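Local coordinates for protein xylulose kinase (Escherichia coli, PDB 2ITM) that phosphorylates D-xylulose to D-xylulose 5-phosphate at the expense of ATP, acting as a homodimeric sugar kinase of the FGGY family, at residues W285-V290 with D378-C383; F260-G265 with F277-P282. All coordinates share one frame; numbering follows the deposited sequence.

Contact 1 of 2, residues W285-V290 with D378-C383; sequences WHLMSV and DVVHAC. With XUL (D-xylulose), chain C.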
ATOM      1  N   TRP A 285      -8.640  10.327 -40.281  1.00 29.60           N
ATOM      2  CA  TRP A 285      -7.524   9.841 -39.487  1.00 24.29           C
ATOM      3  C   TRP A 285      -7.823  10.114 -38.012  1.00 23.08           C
ATOM      4  O   TRP A 285      -8.633  10.959 -37.695  1.00 29.55           O
ATOM      5  CB  TRP A 285      -6.259  10.600 -39.869  1.00 36.74           C
ATOM      6  CG  TRP A 285      -5.565  10.119 -41.067  1.00 17.29           C
ATOM      7  CD1 TRP A 285      -4.660   9.132 -41.126  1.00 24.62           C
ATOM      8  CD2 TRP A 285      -5.692  10.628 -42.387  1.00 26.05           C
ATOM      9  NE1 TRP A 285      -4.207   8.975 -42.410  1.00 34.91           N
ATOM     10  CE2 TRP A 285      -4.837   9.887 -43.205  1.00 34.58           C
ATOM     11  CE3 TRP A 285      -6.453  11.639 -42.966  1.00 21.64           C
ATOM     12  CZ2 TRP A 285      -4.719  10.123 -44.556  1.00 31.81           C
ATOM     13  CZ3 TRP A 285      -6.334  11.870 -44.299  1.00 42.00           C
ATOM     14  CH2 TRP A 285      -5.473  11.120 -45.085  1.00 40.89           C
ATOM     15  N   HIS A 286      -7.143   9.414 -37.118  1.00 25.36           N
ATOM     16  CA  HIS A 286      -7.379   9.553 -35.689  1.00 29.37           C
ATOM     17  C   HIS A 286      -6.185   9.259 -34.799  1.00 29.22           C
ATOM     18  O   HIS A 286      -5.267   8.543 -35.176  1.00 32.79           O
ATOM     19  CB  HIS A 286      -8.589   8.741 -35.229  1.00 32.86           C
ATOM     20  CG  HIS A 286      -8.291   7.306 -34.936  1.00 26.54           C
ATOM     21  ND1 HIS A 286      -8.493   6.303 -35.852  1.00 25.18           N
ATOM     22  CD2 HIS A 286      -7.824   6.702 -33.821  1.00 21.03           C
ATOM     23  CE1 HIS A 286      -8.158   5.146 -35.317  1.00 35.03           C
ATOM     24  NE2 HIS A 286      -7.747   5.363 -34.086  1.00 29.33           N
ATOM     25  N   LEU A 287      -6.220   9.830 -33.609  1.00 28.13           N
ATOM     26  CA  LEU A 287      -5.293   9.484 -32.557  1.00 36.16           C
ATOM     27  C   LEU A 287      -6.029   8.638 -31.545  1.00 26.54           C
ATOM     28  O   LEU A 287      -7.234   8.732 -31.408  1.00 26.37           O
ATOM     29  CB  LEU A 287      -4.750  10.740 -31.883  1.00 35.57           C
ATOM     30  CG  LEU A 287      -3.445  11.327 -32.389  1.00 40.20           C
ATOM     31  CD1 LEU A 287      -3.315  11.170 -33.852  1.00 41.11           C
ATOM     32  CD2 LEU A 287      -3.340  12.768 -32.015  1.00 38.57           C
ATOM     33  N   MET A 288      -5.291   7.809 -30.835  1.00 33.27           N
ATOM     34  CA  MET A 288      -5.861   7.090 -29.715  1.00 38.17           C
ATOM     35  C   MET A 288      -4.851   6.772 -28.625  1.00 23.32           C
ATOM     36  O   MET A 288      -3.659   6.672 -28.874  1.00 24.35           O
ATOM     37  CB  MET A 288      -6.641   5.854 -30.180  1.00 30.43           C
ATOM     38  CG  MET A 288      -5.895   4.553 -30.127  1.00 55.95           C
ATOM     39  SD  MET A 288      -5.680   3.944 -28.456  1.00 66.84           S
ATOM     40  CE  MET A 288      -6.297   2.293 -28.607  1.00 46.16           C
ATOM     41  N   SER A 289      -5.357   6.642 -27.410  1.00 24.49           N
ATOM     42  CA  SER A 289      -4.545   6.281 -26.276  1.00 25.91           C
ATOM     43  C   SER A 289      -5.340   5.411 -25.334  1.00 30.90           C
ATOM     44  O   SER A 289      -6.478   5.713 -25.020  1.00 23.59           O
ATOM     45  CB  SER A 289      -4.057   7.530 -25.560  1.00 28.57           C
ATOM     46  OG  SER A 289      -3.230   7.192 -24.486  1.00 41.85           O
ATOM     47  N   VAL A 290      -4.731   4.324 -24.895  1.00 25.71           N
ATOM     48  CA  VAL A 290      -5.307   3.535 -23.835  1.00 38.19           C
ATOM     49  C   VAL A 290      -5.422   4.381 -22.579  1.00 23.11           C
ATOM     50  O   VAL A 290      -4.519   5.120 -22.234  1.00 37.77           O
ATOM     51  CB  VAL A 290      -4.547   2.243 -23.574  1.00 26.12           C
ATOM     52  CG1 VAL A 290      -5.207   1.453 -22.492  1.00 33.14           C
ATOM     53  CG2 VAL A 290      -4.488   1.423 -24.816  1.00 33.00           C
ATOM     54  N   ASP A 378      -4.647  15.588 -22.177  1.00 30.50           N
ATOM     55  CA  ASP A 378      -3.691  16.640 -22.490  1.00 19.22           C
ATOM     56  C   ASP A 378      -2.592  16.171 -23.447  1.00 25.09           C
ATOM     57  O   ASP A 378      -2.248  16.852 -24.380  1.00 30.57           O
ATOM     58  CB  ASP A 378      -3.061  17.172 -21.206  1.00 35.18           C
ATOM     59  CG  ASP A 378      -3.995  18.067 -20.410  1.00 40.62           C
ATOM     60  OD1 ASP A 378      -5.031  18.476 -20.940  1.00 27.70           O
ATOM     61  OD2 ASP A 378      -3.762  18.404 -19.243  1.00 34.47           O
ATOM     62  N   VAL A 379      -2.045  14.994 -23.185  1.00 24.45           N
ATOM     63  CA  VAL A 379      -1.013  14.413 -24.025  1.00 20.51           C
ATOM     64  C   VAL A 379      -1.477  14.252 -25.497  1.00 23.65           C
ATOM     65  O   VAL A 379      -0.793  14.661 -26.417  1.00 29.91           O
ATOM     66  CB  VAL A 379      -0.541  13.058 -23.463  1.00 27.45           C
ATOM     67  CG1 VAL A 379       0.420  12.385 -24.410  1.00 25.85           C
ATOM     68  CG2 VAL A 379       0.067  13.226 -22.109  1.00 20.99           C
ATOM     69  N   VAL A 380      -2.652  13.672 -25.686  1.00 32.31           N
ATOM     70  CA  VAL A 380      -3.265  13.568 -26.997  1.00 23.10           C
ATOM     71  C   VAL A 380      -3.471  14.931 -27.648  1.00 27.46           C
ATOM     72  O   VAL A 380      -3.193  15.114 -28.819  1.00 27.74           O
ATOM     73  CB  VAL A 380      -4.566  12.772 -26.923  1.00 34.75           C
ATOM     74  CG1 VAL A 380      -5.417  12.980 -28.137  1.00 35.30           C
ATOM     75  CG2 VAL A 380      -4.257  11.304 -26.739  1.00 41.91           C
ATOM     76  N   HIS A 381      -3.949  15.889 -26.870  1.00 25.76           N
ATOM     77  CA  HIS A 381      -4.214  17.216 -27.380  1.00 25.88           C
ATOM     78  C   HIS A 381      -2.926  17.881 -27.846  1.00 34.64           C
ATOM     79  O   HIS A 381      -2.902  18.539 -28.865  1.00 37.10           O
ATOM     80  CB  HIS A 381      -4.963  18.047 -26.351  1.00 28.76           C
ATOM     81  CG  HIS A 381      -6.320  17.507 -26.023  1.00 31.66           C
ATOM     82  ND1 HIS A 381      -7.031  17.898 -24.913  1.00 33.11           N
ATOM     83  CD2 HIS A 381      -7.092  16.599 -26.659  1.00 21.66           C
ATOM     84  CE1 HIS A 381      -8.185  17.260 -24.885  1.00 27.87           C
ATOM     85  NE2 HIS A 381      -8.246  16.465 -25.933  1.00 25.37           N
ATOM     86  N   ALA A 382      -1.854  17.659 -27.107  1.00 35.35           N
ATOM     87  CA  ALA A 382      -0.566  18.237 -27.420  1.00 35.00           C
ATOM     88  C   ALA A 382      -0.058  17.787 -28.786  1.00 39.81           C
ATOM     89  O   ALA A 382       0.866  18.371 -29.337  1.00 25.89           O
ATOM     90  CB  ALA A 382       0.424  17.889 -26.341  1.00 36.87           C
ATOM     91  N   CYS A 383      -0.671  16.732 -29.311  1.00 25.51           N
ATOM     92  CA  CYS A 383      -0.261  16.156 -30.576  1.00 32.83           C
ATOM     93  C   CYS A 383      -0.830  16.996 -31.709  1.00 35.57           C
ATOM     94  O   CYS A 383      -0.352  16.942 -32.827  1.00 34.90           O
ATOM     95  CB  CYS A 383      -0.716  14.696 -30.693  1.00 24.37           C
ATOM     96  SG  CYS A 383       0.127  13.525 -29.617  1.00 28.49           S
TER
HETATM   97  C1  XUL C4930      -4.634  -1.059 -29.624  1.00 94.04           C
HETATM   98  C2  XUL C4930      -6.018  -1.115 -28.999  1.00101.84           C
HETATM   99  C3  XUL C4930      -7.061  -1.945 -29.660  1.00 47.09           C
HETATM  100  C4  XUL C4930      -7.346  -3.070 -28.700  1.00 57.13           C
HETATM  101  C5  XUL C4930      -8.066  -4.233 -29.349  1.00 32.58           C
HETATM  102  O1  XUL C4930      -4.578  -0.091 -30.640  1.00 49.32           O
HETATM  103  O2  XUL C4930      -6.149  -0.909 -27.610  1.00 96.61           O
HETATM  104  O3  XUL C4930      -6.454  -2.505 -30.788  1.00101.39           O
HETATM  105  O4  XUL C4930      -6.084  -3.479 -28.251  1.00 93.06           O
HETATM  106  O5  XUL C4930      -8.229  -3.963 -30.705  1.00 37.74           O
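Leu287 lays its CD2 methyl against the 378-383 segment, where CD2 comes within 3.5 Å of Cys383 CB and lies 4.0 Å from the carbonyl oxygen Val380 O. That oxygen is already engaged by the backbone, since Cys383 N donates to Val380 O at 3.0 Å, and the leucine methyl therefore packs beside a polar atom whose partner is in place. One branch of Val380 flanks the same methyl more loosely, CG1 standing 4.4 Å from Leu287 CD2. The other branch serves the next inward-facing strand residue: with CG1 anti to the backbone N (chi1 163°), CG2 is the branch left to reach Ser289 CB at 4.0 Å. No hydrogen bond links the segments, so helix and strand meet through van der Waals packing alone.

Met288, between Leu287 and Ser289, starts out away from the helix, and its chain bends at chi2 and chi3. Its CE methyl lies 3.4 Å from O2 of D-xylulose. The sugar itself is hydrogen-bonded by Met77, His78 and Asp233. Strand 285-291 thus works with both faces: one lines the substrate pocket, the other packs on the C-terminal part of helix 358-381 and the residues that follow. Within the sheet it runs between strands 257-262 and 275-278, and Val274 touches both Leu287 and Val380.

Contact 2 of 2, residues F260-G265 with F277-P282; sequences FAVSEG and FCHALP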
ATOM      1  N   PHE A 260     -10.344   8.614 -27.848  1.00 27.36           N
ATOM      2  CA  PHE A 260     -10.339   8.536 -29.297  1.00 25.43           C
ATOM      3  C   PHE A 260     -10.694   9.904 -29.856  1.00 29.91           C
ATOM      4  O   PHE A 260     -11.725  10.461 -29.516  1.00 29.14           O
ATOM      5  CB  PHE A 260     -11.366   7.496 -29.748  1.00 33.49           C
ATOM      6  CG  PHE A 260     -11.325   7.180 -31.204  1.00 16.13           C
ATOM      7  CD1 PHE A 260     -10.891   5.954 -31.644  1.00 35.66           C
ATOM      8  CD2 PHE A 260     -11.756   8.088 -32.130  1.00 34.85           C
ATOM      9  CE1 PHE A 260     -10.861   5.655 -32.979  1.00 36.37           C
ATOM     10  CE2 PHE A 260     -11.734   7.792 -33.472  1.00 28.07           C
ATOM     11  CZ  PHE A 260     -11.282   6.578 -33.891  1.00 38.66           C
ATOM     12  N   ALA A 261      -9.812  10.449 -30.671  1.00 19.55           N
ATOM     13  CA  ALA A 261     -10.030  11.752 -31.250  1.00 28.94           C
ATOM     14  C   ALA A 261      -9.705  11.767 -32.729  1.00 34.25           C
ATOM     15  O   ALA A 261      -8.612  11.403 -33.132  1.00 31.23           O
ATOM     16  CB  ALA A 261      -9.230  12.786 -30.527  1.00 31.52           C
ATOM     17  N   VAL A 262     -10.664  12.196 -33.530  1.00 22.19           N
ATOM     18  CA  VAL A 262     -10.459  12.391 -34.949  1.00 23.97           C
ATOM     19  C   VAL A 262      -9.633  13.632 -35.224  1.00 21.17           C
ATOM     20  O   VAL A 262      -9.924  14.691 -34.714  1.00 29.86           O
ATOM     21  CB  VAL A 262     -11.783  12.535 -35.681  1.00 33.31           C
ATOM     22  CG1 VAL A 262     -11.549  12.811 -37.123  1.00 30.29           C
ATOM     23  CG2 VAL A 262     -12.618  11.307 -35.507  1.00 31.85           C
ATOM     24  N   SER A 263      -8.601  13.476 -36.036  1.00 33.58           N
ATOM     25  CA  SER A 263      -7.609  14.522 -36.236  1.00 25.49           C
ATOM     26  C   SER A 263      -7.847  15.286 -37.524  1.00 41.24           C
ATOM     27  O   SER A 263      -8.596  14.854 -38.382  1.00 29.28           O
ATOM     28  CB  SER A 263      -6.193  13.955 -36.221  1.00 31.10           C
ATOM     29  OG  SER A 263      -5.979  13.027 -37.253  1.00 33.20           O
ATOM     30  N   GLU A 264      -7.175  16.421 -37.647  1.00 34.20           N
ATOM     31  CA  GLU A 264      -7.092  17.135 -38.902  1.00 40.87           C
ATOM     32  C   GLU A 264      -6.005  16.582 -39.810  1.00 46.17           C
ATOM     33  O   GLU A 264      -4.836  16.926 -39.696  1.00 34.38           O
ATOM     34  CB  GLU A 264      -6.894  18.625 -38.661  1.00 51.51           C
ATOM     35  CG  GLU A 264      -7.220  19.502 -39.852  1.00 60.96           C
ATOM     36  CD  GLU A 264      -8.677  19.439 -40.259  1.00 54.59           C
ATOM     37  OE1 GLU A 264      -9.532  19.881 -39.480  1.00 71.94           O
ATOM     38  OE2 GLU A 264      -8.967  18.955 -41.361  1.00 49.44           O
ATOM     39  N   GLY A 265      -6.424  15.713 -40.714  1.00 28.45           N
ATOM     40  CA  GLY A 265      -5.518  14.866 -41.437  1.00 40.37           C
ATOM     41  C   GLY A 265      -4.619  14.036 -40.556  1.00 35.73           C
ATOM     42  O   GLY A 265      -4.909  13.787 -39.399  1.00 30.19           O
ATOM     43  N   PHE A 277      -3.563   6.348 -36.383  1.00 22.65           N
ATOM     44  CA  PHE A 277      -4.026   5.437 -37.410  1.00 19.18           C
ATOM     45  C   PHE A 277      -4.951   6.099 -38.404  1.00 21.82           C
ATOM     46  O   PHE A 277      -5.451   7.192 -38.171  1.00 29.79           O
ATOM     47  CB  PHE A 277      -4.748   4.253 -36.781  1.00 27.68           C
ATOM     48  CG  PHE A 277      -3.936   3.474 -35.816  1.00 16.04           C
ATOM     49  CD1 PHE A 277      -4.380   3.264 -34.534  1.00 17.19           C
ATOM     50  CD2 PHE A 277      -2.737   2.923 -36.196  1.00 28.18           C
ATOM     51  CE1 PHE A 277      -3.643   2.545 -33.651  1.00 16.99           C
ATOM     52  CE2 PHE A 277      -1.998   2.189 -35.317  1.00 24.73           C
ATOM     53  CZ  PHE A 277      -2.450   1.993 -34.045  1.00 25.65           C
ATOM     54  N   CYS A 278      -5.213   5.410 -39.503  1.00 24.31           N
ATOM     55  CA  CYS A 278      -6.331   5.749 -40.352  1.00 20.22           C
ATOM     56  C   CYS A 278      -7.649   5.510 -39.623  1.00 21.43           C
ATOM     57  O   CYS A 278      -7.749   4.620 -38.805  1.00 25.60           O
ATOM     58  CB  CYS A 278      -6.272   4.979 -41.676  1.00 24.53           C
ATOM     59  SG  CYS A 278      -4.817   5.247 -42.694  1.00 29.91           S
ATOM     60  N   HIS A 279      -8.642   6.331 -39.918  1.00 27.62           N
ATOM     61  CA  HIS A 279     -10.012   6.092 -39.483  1.00 22.82           C
ATOM     62  C   HIS A 279     -10.743   5.189 -40.477  1.00 20.30           C
ATOM     63  O   HIS A 279     -10.330   5.056 -41.608  1.00 23.33           O
ATOM     64  CB  HIS A 279     -10.746   7.427 -39.313  1.00 22.31           C
ATOM     65  CG  HIS A 279     -11.951   7.367 -38.429  1.00 18.24           C
ATOM     66  ND1 HIS A 279     -12.411   6.199 -37.866  1.00 28.42           N
ATOM     67  CD2 HIS A 279     -12.785   8.338 -38.003  1.00 20.82           C
ATOM     68  CE1 HIS A 279     -13.479   6.453 -37.138  1.00 26.37           C
ATOM     69  NE2 HIS A 279     -13.728   7.745 -37.207  1.00 22.59           N
ATOM     70  N   ALA A 280     -11.839   4.589 -40.037  1.00 18.61           N
ATOM     71  CA  ALA A 280     -12.604   3.670 -40.864  1.00 19.16           C
ATOM     72  C   ALA A 280     -13.496   4.382 -41.883  1.00 25.32           C
ATOM     73  O   ALA A 280     -14.399   3.797 -42.449  1.00 23.91           O
ATOM     74  CB  ALA A 280     -13.421   2.732 -40.003  1.00 25.49           C
ATOM     75  N   LEU A 281     -13.236   5.671 -42.058  1.00 21.80           N
ATOM     76  CA  LEU A 281     -13.898   6.413 -43.113  1.00 23.79           C
ATOM     77  C   LEU A 281     -12.901   7.056 -44.052  1.00 20.16           C
ATOM     78  O   LEU A 281     -11.752   7.255 -43.708  1.00 20.03           O
ATOM     79  CB  LEU A 281     -14.837   7.461 -42.521  1.00 21.74           C
ATOM     80  CG  LEU A 281     -16.018   6.963 -41.698  1.00 17.20           C
ATOM     81  CD1 LEU A 281     -16.508   8.016 -40.757  1.00 23.66           C
ATOM     82  CD2 LEU A 281     -17.137   6.438 -42.583  1.00 20.23           C
ATOM     83  N   PRO A 282     -13.369   7.385 -45.244  1.00 28.67           N
ATOM     84  CA  PRO A 282     -12.500   7.934 -46.273  1.00 24.87           C
ATOM     85  C   PRO A 282     -11.979   9.302 -45.880  1.00 26.32           C
ATOM     86  O   PRO A 282     -12.705  10.096 -45.319  1.00 24.83           O
ATOM     87  CB  PRO A 282     -13.422   8.020 -47.479  1.00 33.94           C
ATOM     88  CG  PRO A 282     -14.451   6.976 -47.220  1.00 26.33           C
ATOM     89  CD  PRO A 282     -14.692   7.044 -45.779  1.00 35.05           C
TER
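With CG anti to the backbone N in both residues (chi1 -172° in Phe260, -159° in His279), the two aromatic side chains are carried to each other. Phe260 thereby brings its far ring atom, CZ, over one face of the His279 imidazole, 3.9 Å from CE1 and displaced toward the ring's rim. The planes are inclined at 57° and the centroids of the Phe260 and His279 rings lie 5.4 Å apart, an oblique pairing.

Val262, two residues along the chain, meets another part of the same imidazole. Its CG2 methyl is 3.9 Å from His279 CD2, and the two side chains cross at about a right angle. The histidine ring is thus touched near CE1 by an aromatic carbon and near CD2 by an aliphatic one. Its polar end is not left to this apolar company: NE2 hydrogen-bonds the backbone oxygen of Met243, a bond that would help fix the rotation of the buried ring. Replacing His279 with an alanine would probably open a gap beside Phe260 CZ and Val262 CG2 and leave the Met243 carbonyl without this partner.

Farther along the same segment, Ser263 OG makes a short bond to Gly265 O, at 2.5 Å, and a weak one to Trp285 O.

Strands 257-262 and 275-278 are not direct neighbours, because strand 285-291 runs between them in the sheet. Beyond 275-278 the chain leaves the sheet, and His279 packs against Ala235 and Val239 of helix 233-241. Ala238 of that helix touches Phe260, so the contact joins this sheet to the helix that begins at Asp233, the probable proton acceptor.

How the contacts relate
Both contacts belong to the seven-stranded sheet of the C-terminal FGGY region, and strand 285-291 connects them. It supplies one partner of contact 1 and is tied to both segments of contact 2, with Leu287 N probably hydrogen-bonded to Ala261 O and His286 N to Phe277 O. The His286 ring also stacks on Phe260. Every touching residue of contact 2 is buried, and its chemistry mixes ring and methyl contacts round an imidazole that is hydrogen-bonded outside the contact. Contact 1 is only partly buried and has no hydrogen bonds across it, mostly methyl and methylene packing that joins sheet to helix 358-381, whereas contact 2 faces helix 233-241. Together they illustrate how one sheet packs differently toward two helices.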